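Local coordinates for HTH-type transcriptional regulator AscG (Escherichia coli, PDB 3BRQ), which represses transcription of the cryptic asc operon in Escherichia coli as a sequence-specific DNA-binding regulator of the LacI family, at residues T19-L24 against Q53-D58; D79-Y84 against Q102-L107. All blocks are in the same frame, centred on the assembly; numbering follows the deposited sequence.

Contact 1: residues T19-L24 against Q53-D58; sequences TQTLGL and QLLLAD
Thr21 to Leu24 pair residue for residue with Gln53 to Leu56, two parallel strands whose axes come within 4.6 Å at an angle of 21°. Five backbone hydrogen bonds form the ladder: Gln53 N to Gln20 O, Leu22 N to Gln53 O, Leu55 N to Leu22 O, Leu24 N to Leu55 O, and Ala57 N to Leu24 O. Leu22 and Leu24 use both N and O here; Gly23 instead makes its backbone bonds to Ala80 and Met82 of strand 80-84. CA-H...O contacts, such as Thr21 CA to Gln53 O at 3.2 Å, lie between the bonds.

On the face of Leu22, Leu24, Leu54 and Leu56, the Leu24 methyl CD2 meets Leu54 CD1 at 3.5 Å, the two side chains crossing obliquely. Leu54 CG stands anti to the backbone N (chi1 -175°), and its CD1 leans to the partner strand. Leu56 CD1 packs 3.7 Å from Leu24 CB. On the face of Thr21, Gln53 and Leu55, Thr21 CG2 touches Leu55 CG at 3.9 Å, and Thr21 OG1 lies 3.6 Å from Gln53 CB while hydrogen-bonding Tyr72 of the second subunit. Gln53 OE1 bonds Lys60 of that subunit.

Helix 36-49, the crossover of this beta-alpha-beta unit, covers Leu24, Leu54 and Leu56, and helix 255-270 covers Leu22. Leu73 of helix 63-75 packs on Leu55 and also on Ala57. Strand 80-84 adjoins Gly23, whereas Leu55 to Ala57 continue the sheet antiparallel into the second subunit.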
ATOM      1  N   THR B  19      11.041  -1.651 -29.627  1.00 43.66           N
ATOM      2  CA  THR B  19      10.416  -2.332 -28.426  1.00 42.92           C
ATOM      3  C   THR B  19       8.942  -1.942 -28.311  1.00 40.74           C
ATOM      4  O   THR B  19       8.555  -0.872 -28.754  1.00 41.28           O
ATOM      5  CB  THR B  19      11.161  -2.005 -27.086  1.00 43.33           C
ATOM      6  OG1 THR B  19      10.596  -2.781 -26.004  1.00 44.48           O
ATOM      7  CG2 THR B  19      11.087  -0.482 -26.732  1.00 45.11           C
ATOM      8  N   GLN B  20       8.129  -2.820 -27.735  1.00 38.48           N
ATOM      9  CA  GLN B  20       6.729  -2.513 -27.501  1.00 36.35           C
ATOM     10  C   GLN B  20       6.545  -2.082 -26.061  1.00 34.11           C
ATOM     11  O   GLN B  20       7.196  -2.619 -25.155  1.00 32.63           O
ATOM     12  CB  GLN B  20       5.867  -3.734 -27.744  1.00 36.98           C
ATOM     13  CG  GLN B  20       5.552  -3.985 -29.184  1.00 38.76           C
ATOM     14  CD  GLN B  20       4.664  -5.191 -29.340  1.00 41.76           C
ATOM     15  OE1 GLN B  20       4.596  -6.046 -28.444  1.00 41.41           O
ATOM     16  NE2 GLN B  20       3.961  -5.269 -30.465  1.00 41.77           N
ATOM     17  N   THR B  21       5.669  -1.107 -25.856  1.00 30.98           N
ATOM     18  CA  THR B  21       5.497  -0.544 -24.530  1.00 29.06           C
ATOM     19  C   THR B  21       4.042  -0.732 -24.113  1.00 28.22           C
ATOM     20  O   THR B  21       3.150  -0.486 -24.928  1.00 26.32           O
ATOM     21  CB  THR B  21       5.906   0.935 -24.565  1.00 29.39           C
ATOM     22  OG1 THR B  21       7.318   1.019 -24.811  1.00 31.52           O
ATOM     23  CG2 THR B  21       5.584   1.640 -23.263  1.00 29.27           C
ATOM     24  N   LEU B  22       3.815  -1.184 -22.875  1.00 26.35           N
ATOM     25  CA  LEU B  22       2.473  -1.265 -22.296  1.00 26.60           C
ATOM     26  C   LEU B  22       2.230  -0.081 -21.363  1.00 24.69           C
ATOM     27  O   LEU B  22       2.977   0.164 -20.402  1.00 23.94           O
ATOM     28  CB  LEU B  22       2.295  -2.548 -21.468  1.00 26.86           C
ATOM     29  CG  LEU B  22       1.536  -3.744 -22.004  1.00 33.14           C
ATOM     30  CD1 LEU B  22       1.902  -4.996 -21.232  1.00 35.11           C
ATOM     31  CD2 LEU B  22      -0.002  -3.466 -21.882  1.00 33.05           C
ATOM     32  N   GLY B  23       1.170   0.650 -21.642  1.00 22.89           N
ATOM     33  CA  GLY B  23       0.825   1.830 -20.859  1.00 20.85           C
ATOM     34  C   GLY B  23      -0.228   1.542 -19.817  1.00 21.38           C
ATOM     35  O   GLY B  23      -1.283   0.911 -20.112  1.00 22.93           O
ATOM     36  N   LEU B  24      -0.000   2.033 -18.601  1.00 20.86           N
ATOM     37  CA  LEU B  24      -0.980   1.895 -17.519  1.00 20.55           C
ATOM     38  C   LEU B  24      -1.444   3.276 -17.072  1.00 20.69           C
ATOM     39  O   LEU B  24      -0.609   4.169 -16.881  1.00 18.48           O
ATOM     40  CB  LEU B  24      -0.356   1.188 -16.313  1.00 21.18           C
ATOM     41  CG  LEU B  24      -0.255  -0.337 -16.324  1.00 25.21           C
ATOM     42  CD1 LEU B  24      -0.199  -0.962 -17.716  1.00 23.17           C
ATOM     43  CD2 LEU B  24       0.932  -0.799 -15.448  1.00 30.36           C
ATOM     44  N   GLN B  53       8.330  -3.004 -22.402  1.00 29.68           N
ATOM     45  CA  GLN B  53       8.539  -1.896 -21.462  1.00 30.35           C
ATOM     46  C   GLN B  53       7.195  -1.504 -20.882  1.00 30.70           C
ATOM     47  O   GLN B  53       6.164  -1.543 -21.552  1.00 30.17           O
ATOM     48  CB  GLN B  53       9.132  -0.676 -22.154  1.00 31.36           C
ATOM     49  CG  GLN B  53      10.544  -0.881 -22.701  1.00 35.17           C
ATOM     50  CD  GLN B  53      11.533  -1.320 -21.596  1.00 40.43           C
ATOM     51  OE1 GLN B  53      11.445  -0.852 -20.451  1.00 44.71           O
ATOM     52  NE2 GLN B  53      12.443  -2.242 -21.931  1.00 39.09           N
ATOM     53  N   LEU B  54       7.236  -1.093 -19.632  1.00 30.09           N
ATOM     54  CA  LEU B  54       6.059  -0.669 -18.927  1.00 29.88           C
ATOM     55  C   LEU B  54       6.174   0.835 -18.667  1.00 29.50           C
ATOM     56  O   LEU B  54       7.251   1.307 -18.240  1.00 27.21           O
ATOM     57  CB  LEU B  54       6.016  -1.402 -17.591  1.00 30.32           C
ATOM     58  CG  LEU B  54       4.771  -1.178 -16.741  1.00 32.28           C
ATOM     59  CD1 LEU B  54       3.699  -2.081 -17.256  1.00 33.53           C
ATOM     60  CD2 LEU B  54       5.102  -1.502 -15.318  1.00 35.56           C
ATOM     61  N   LEU B  55       5.078   1.555 -18.909  1.00 26.49           N
ATOM     62  CA  LEU B  55       4.945   2.981 -18.557  1.00 26.61           C
ATOM     63  C   LEU B  55       3.674   3.176 -17.722  1.00 25.49           C
ATOM     64  O   LEU B  55       2.615   2.726 -18.132  1.00 26.49           O
ATOM     65  CB  LEU B  55       4.819   3.858 -19.819  1.00 26.67           C
ATOM     66  CG  LEU B  55       6.149   4.255 -20.493  1.00 29.72           C
ATOM     67  CD1 LEU B  55       5.898   5.212 -21.668  1.00 28.11           C
ATOM     68  CD2 LEU B  55       7.118   4.869 -19.468  1.00 26.23           C
ATOM     69  N   LEU B  56       3.762   3.806 -16.559  1.00 24.38           N
ATOM     70  CA  LEU B  56       2.515   4.135 -15.809  1.00 23.58           C
ATOM     71  C   LEU B  56       2.353   5.649 -15.783  1.00 22.78           C
ATOM     72  O   LEU B  56       3.239   6.334 -15.329  1.00 20.13           O
ATOM     73  CB  LEU B  56       2.614   3.634 -14.372  1.00 23.43           C
ATOM     74  CG  LEU B  56       1.631   4.111 -13.321  1.00 26.01           C
ATOM     75  CD1 LEU B  56       0.272   3.476 -13.535  1.00 22.70           C
ATOM     76  CD2 LEU B  56       2.166   3.689 -11.945  1.00 23.34           C
ATOM     77  N   ALA B  57       1.198   6.144 -16.218  1.00 20.90           N
ATOM     78  CA  ALA B  57       0.918   7.563 -16.121  1.00 21.45           C
ATOM     79  C   ALA B  57      -0.105   7.825 -15.003  1.00 21.58           C
ATOM     80  O   ALA B  57      -1.113   7.116 -14.870  1.00 21.20           O
ATOM     81  CB  ALA B  57       0.410   8.119 -17.515  1.00 19.67           C
ATOM     82  N   ASP B  58       0.173   8.837 -14.191  1.00 20.58           N
ATOM     83  CA  ASP B  58      -0.766   9.311 -13.200  1.00 19.33           C
ATOM     84  C   ASP B  58      -2.085   9.709 -13.940  1.00 17.24           C
ATOM     85  O   ASP B  58      -2.099  10.614 -14.743  1.00 16.79           O
ATOM     86  CB  ASP B  58      -0.172  10.548 -12.542  1.00 19.71           C
ATOM     87  CG  ASP B  58      -0.993  11.073 -11.390  1.00 20.12           C
ATOM     88  OD1 ASP B  58      -1.977  10.386 -11.005  1.00 19.17           O
ATOM     89  OD2 ASP B  58      -0.624  12.188 -10.898  1.00 20.20           O
TER

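Contact 2: residues D79-Y84 against Q102-L107; sequences DAIMIY and QPIMVL. With SO4 (sulfate ion), chain F.
Tyr84 CG and Leu107 CG both stand anti to their backbone N (chi1 174° and -176°); further out, Leu107 CD2 lies 4.0 Å from Tyr84 CD2. The same methyl lies 4.0 Å from Met82 SE (selenomethionine). On the face of Ile81, Ile83, Ile104 and Val106, Ile83 CG2 sits between its backbone N and carbonyl carbon and reaches Val106 CB at 4.1 Å and Ile104 CG2 at 4.2 Å.

Strands 80-84 and 104-107 run parallel, 23° apart. Four backbone hydrogen bonds join them: Ile81 N to Pro103 O, Met105 N to Ile81 O, Ile83 N to Met105 O, and Leu107 N to Ile83 O. Where the two segments begin, Pro103 CD lies 3.1 Å from Asp79 O. At the C-terminal end Tyr84 OH donates to O4 of a sulfate ion at 2.6 Å, with O4 near the ring plane at its edge; the hydroxyl is also hydrogen-bonded to the backbone N of Ile34. Ser151, Thr153, Arg86 and Gly33 also bond this sulfate, probably from the crystallisation liquor.

Helix 90-98 connects the two strands as a beta-alpha-beta unit. Helix 255-270 covers Met82, Met105 and Leu107, while helix 63-75 packs on Ile81 and Ile83; strand 21-27 flanks strand 80-84.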
ATOM      1  N   ASP B  79       1.925   1.006 -27.180  1.00 28.31           N
ATOM      2  CA  ASP B  79       1.293   0.111 -28.164  1.00 28.49           C
ATOM      3  C   ASP B  79      -0.059  -0.453 -27.689  1.00 27.56           C
ATOM      4  O   ASP B  79      -0.905  -0.771 -28.501  1.00 28.10           O
ATOM      5  CB  ASP B  79       2.275  -1.009 -28.499  1.00 29.70           C
ATOM      6  CG  ASP B  79       3.630  -0.460 -28.983  1.00 32.66           C
ATOM      7  OD1 ASP B  79       3.705  -0.125 -30.170  1.00 35.37           O
ATOM      8  OD2 ASP B  79       4.581  -0.295 -28.177  1.00 32.84           O
ATOM      9  N   ALA B  80      -0.244  -0.549 -26.366  1.00 26.78           N
ATOM     10  CA  ALA B  80      -1.491  -0.972 -25.730  1.00 23.72           C
ATOM     11  C   ALA B  80      -1.682  -0.221 -24.415  1.00 23.10           C
ATOM     12  O   ALA B  80      -0.688   0.128 -23.733  1.00 20.05           O
ATOM     13  CB  ALA B  80      -1.440  -2.455 -25.430  1.00 24.63           C
ATOM     14  N   ILE B  81      -2.949  -0.027 -24.016  1.00 21.00           N
ATOM     15  CA  ILE B  81      -3.219   0.679 -22.748  1.00 20.53           C
ATOM     16  C   ILE B  81      -4.096  -0.161 -21.803  1.00 20.66           C
ATOM     17  O   ILE B  81      -5.081  -0.780 -22.235  1.00 20.31           O
ATOM     18  CB  ILE B  81      -3.886   2.050 -23.032  1.00 21.57           C
ATOM     19  CG1 ILE B  81      -3.045   2.862 -24.031  1.00 23.23           C
ATOM     20  CG2 ILE B  81      -4.144   2.888 -21.712  1.00 21.02           C
ATOM     21  CD1 ILE B  81      -1.839   3.500 -23.325  1.00 26.09           C
HETATM   22  N   MSE B  82      -3.748  -0.196 -20.525  1.00 20.18           N
HETATM   23  CA  MSE B  82      -4.688  -0.690 -19.496  1.00 20.62           C
HETATM   24  C   MSE B  82      -5.154   0.527 -18.725  1.00 20.70           C
HETATM   25  O   MSE B  82      -4.338   1.191 -18.099  1.00 18.09           O
HETATM   26  CB  MSE B  82      -4.026  -1.658 -18.510  1.00 20.56           C
HETATM   27  CG  MSE B  82      -5.052  -2.179 -17.412  1.00 24.86           C
HETATM   28 SE   MSE B  82      -4.222  -2.697 -15.753  0.50 27.04          SE
HETATM   29  CE  MSE B  82      -3.861  -0.857 -15.085  1.00 24.94           C
ATOM     30  N   ILE B  83      -6.464   0.826 -18.755  1.00 21.01           N
ATOM     31  CA  ILE B  83      -6.967   1.946 -17.935  1.00 22.00           C
ATOM     32  C   ILE B  83      -7.630   1.390 -16.654  1.00 21.16           C
ATOM     33  O   ILE B  83      -8.455   0.505 -16.725  1.00 21.27           O
ATOM     34  CB  ILE B  83      -7.866   2.918 -18.755  1.00 23.69           C
ATOM     35  CG1 ILE B  83      -8.625   3.923 -17.875  1.00 25.43           C
ATOM     36  CG2 ILE B  83      -8.914   2.185 -19.550  1.00 23.97           C
ATOM     37  CD1 ILE B  83      -7.717   5.066 -17.357  1.00 31.55           C
ATOM     38  N   TYR B  84      -7.193   1.853 -15.480  1.00 19.53           N
ATOM     39  CA  TYR B  84      -7.958   1.599 -14.259  1.00 19.46           C
ATOM     40  C   TYR B  84      -8.594   2.921 -13.714  1.00 18.98           C
ATOM     41  O   TYR B  84      -7.969   3.646 -12.969  1.00 18.27           O
ATOM     42  CB  TYR B  84      -7.068   0.853 -13.268  1.00 19.04           C
ATOM     43  CG  TYR B  84      -7.628   0.625 -11.878  1.00 20.11           C
ATOM     44  CD1 TYR B  84      -8.992   0.793 -11.590  1.00 17.80           C
ATOM     45  CD2 TYR B  84      -6.761   0.252 -10.839  1.00 19.53           C
ATOM     46  CE1 TYR B  84      -9.480   0.625 -10.298  1.00 17.07           C
ATOM     47  CE2 TYR B  84      -7.239   0.037  -9.563  1.00 18.71           C
ATOM     48  CZ  TYR B  84      -8.606   0.207  -9.315  1.00 16.37           C
ATOM     49  OH  TYR B  84      -9.039   0.002  -8.033  1.00 18.79           O
ATOM     50  N   GLN B 102      -5.231   1.344 -31.200  1.00 31.41           N
ATOM     51  CA  GLN B 102      -4.378   0.562 -30.286  1.00 30.32           C
ATOM     52  C   GLN B 102      -5.273  -0.242 -29.328  1.00 28.73           C
ATOM     53  O   GLN B 102      -6.362   0.206 -28.969  1.00 29.22           O
ATOM     54  CB  GLN B 102      -3.442   1.484 -29.472  1.00 30.50           C
ATOM     55  CG  GLN B 102      -2.469   2.342 -30.250  1.00 30.26           C
ATOM     56  CD  GLN B 102      -3.073   3.682 -30.682  1.00 33.68           C
ATOM     57  OE1 GLN B 102      -4.283   3.782 -30.941  1.00 33.50           O
ATOM     58  NE2 GLN B 102      -2.229   4.715 -30.775  1.00 30.83           N
ATOM     59  N   PRO B 103      -4.821  -1.424 -28.904  1.00 27.52           N
ATOM     60  CA  PRO B 103      -5.555  -2.211 -27.940  1.00 26.66           C
ATOM     61  C   PRO B 103      -5.660  -1.449 -26.605  1.00 25.19           C
ATOM     62  O   PRO B 103      -4.626  -1.126 -26.010  1.00 25.20           O
ATOM     63  CB  PRO B 103      -4.659  -3.441 -27.757  1.00 25.89           C
ATOM     64  CG  PRO B 103      -3.879  -3.493 -29.007  1.00 28.37           C
ATOM     65  CD  PRO B 103      -3.554  -2.083 -29.261  1.00 28.64           C
ATOM     66  N   ILE B 104      -6.884  -1.149 -26.181  1.00 23.27           N
ATOM     67  CA  ILE B 104      -7.148  -0.483 -24.880  1.00 22.75           C
ATOM     68  C   ILE B 104      -8.066  -1.364 -24.055  1.00 22.79           C
ATOM     69  O   ILE B 104      -9.131  -1.788 -24.534  1.00 23.47           O
ATOM     70  CB  ILE B 104      -7.770   0.937 -25.008  1.00 21.96           C
ATOM     71  CG1 ILE B 104      -6.849   1.833 -25.823  1.00 23.81           C
ATOM     72  CG2 ILE B 104      -8.039   1.573 -23.581  1.00 19.44           C
ATOM     73  CD1 ILE B 104      -7.465   3.142 -26.232  1.00 24.72           C
HETATM   74  N   MSE B 105      -7.653  -1.692 -22.838  1.00 21.16           N
HETATM   75  CA  MSE B 105      -8.515  -2.486 -21.980  1.00 22.11           C
HETATM   76  C   MSE B 105      -8.748  -1.804 -20.641  1.00 22.05           C
HETATM   77  O   MSE B 105      -7.873  -1.056 -20.186  1.00 24.62           O
HETATM   78  CB  MSE B 105      -7.917  -3.889 -21.803  1.00 20.87           C
HETATM   79  CG  MSE B 105      -8.171  -4.737 -23.095  1.00 23.12           C
HETATM   80 SE   MSE B 105      -7.650  -6.573 -22.938  0.50 18.46          SE
HETATM   81  CE  MSE B 105      -8.986  -7.286 -21.772  1.00 20.60           C
ATOM     82  N   VAL B 106      -9.879  -2.116 -19.998  1.00 20.66           N
ATOM     83  CA  VAL B 106     -10.297  -1.476 -18.746  1.00 20.49           C
ATOM     84  C   VAL B 106     -10.326  -2.523 -17.634  1.00 20.67           C
ATOM     85  O   VAL B 106     -10.774  -3.641 -17.836  1.00 20.99           O
ATOM     86  CB  VAL B 106     -11.697  -0.736 -18.889  1.00 19.82           C
ATOM     87  CG1 VAL B 106     -12.775  -1.715 -19.187  1.00 22.35           C
ATOM     88  CG2 VAL B 106     -12.069   0.044 -17.609  1.00 16.80           C
ATOM     89  N   LEU B 107      -9.750  -2.161 -16.488  1.00 21.30           N
ATOM     90  CA  LEU B 107      -9.769  -2.931 -15.252  1.00 20.38           C
ATOM     91  C   LEU B 107     -10.803  -2.344 -14.265  1.00 21.82           C
ATOM     92  O   LEU B 107     -10.825  -1.119 -14.019  1.00 19.33           O
ATOM     93  CB  LEU B 107      -8.359  -2.852 -14.608  1.00 19.77           C
ATOM     94  CG  LEU B 107      -8.125  -3.677 -13.325  1.00 21.60           C
ATOM     95  CD1 LEU B 107      -8.118  -5.204 -13.676  1.00 19.73           C
ATOM     96  CD2 LEU B 107      -6.784  -3.289 -12.690  1.00 23.45           C
TER
HETATM   97  S   SO4 F 801     -12.053   2.357  -7.038  1.00 24.87           S
HETATM   98  O1  SO4 F 801     -13.245   1.645  -7.367  1.00 27.17           O
HETATM   99  O2  SO4 F 801     -11.832   3.422  -8.052  1.00 25.26           O
HETATM  100  O3  SO4 F 801     -12.066   2.784  -5.663  1.00 29.43           O
HETATM  101  O4  SO4 F 801     -10.981   1.369  -7.029  1.00 27.02           O

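From the N terminus, contact 1 closes first, when the chain returns through helix 36-49 to set 53-58 beside 19-24. Helix 63-75 then leads to 79-84, and contact 2 closes after helix 90-98, with 102-107. The two loops therefore follow in series, neither enclosing nor crossing the other. Their centres are about 10 Å apart, and strands 21-27 and 80-84 are direct neighbours: Met82 N to Gly23 O and Thr21 N to Asp79 OD2, each 2.7 Å, are probable hydrogen bonds between the two contacts. Together they give four neighbouring strands of one parallel sheet, ordered 53-60, 21-27, 80-84, 104-107, consistent with the periplasmic-binding-protein-like fold of LacI-family regulators.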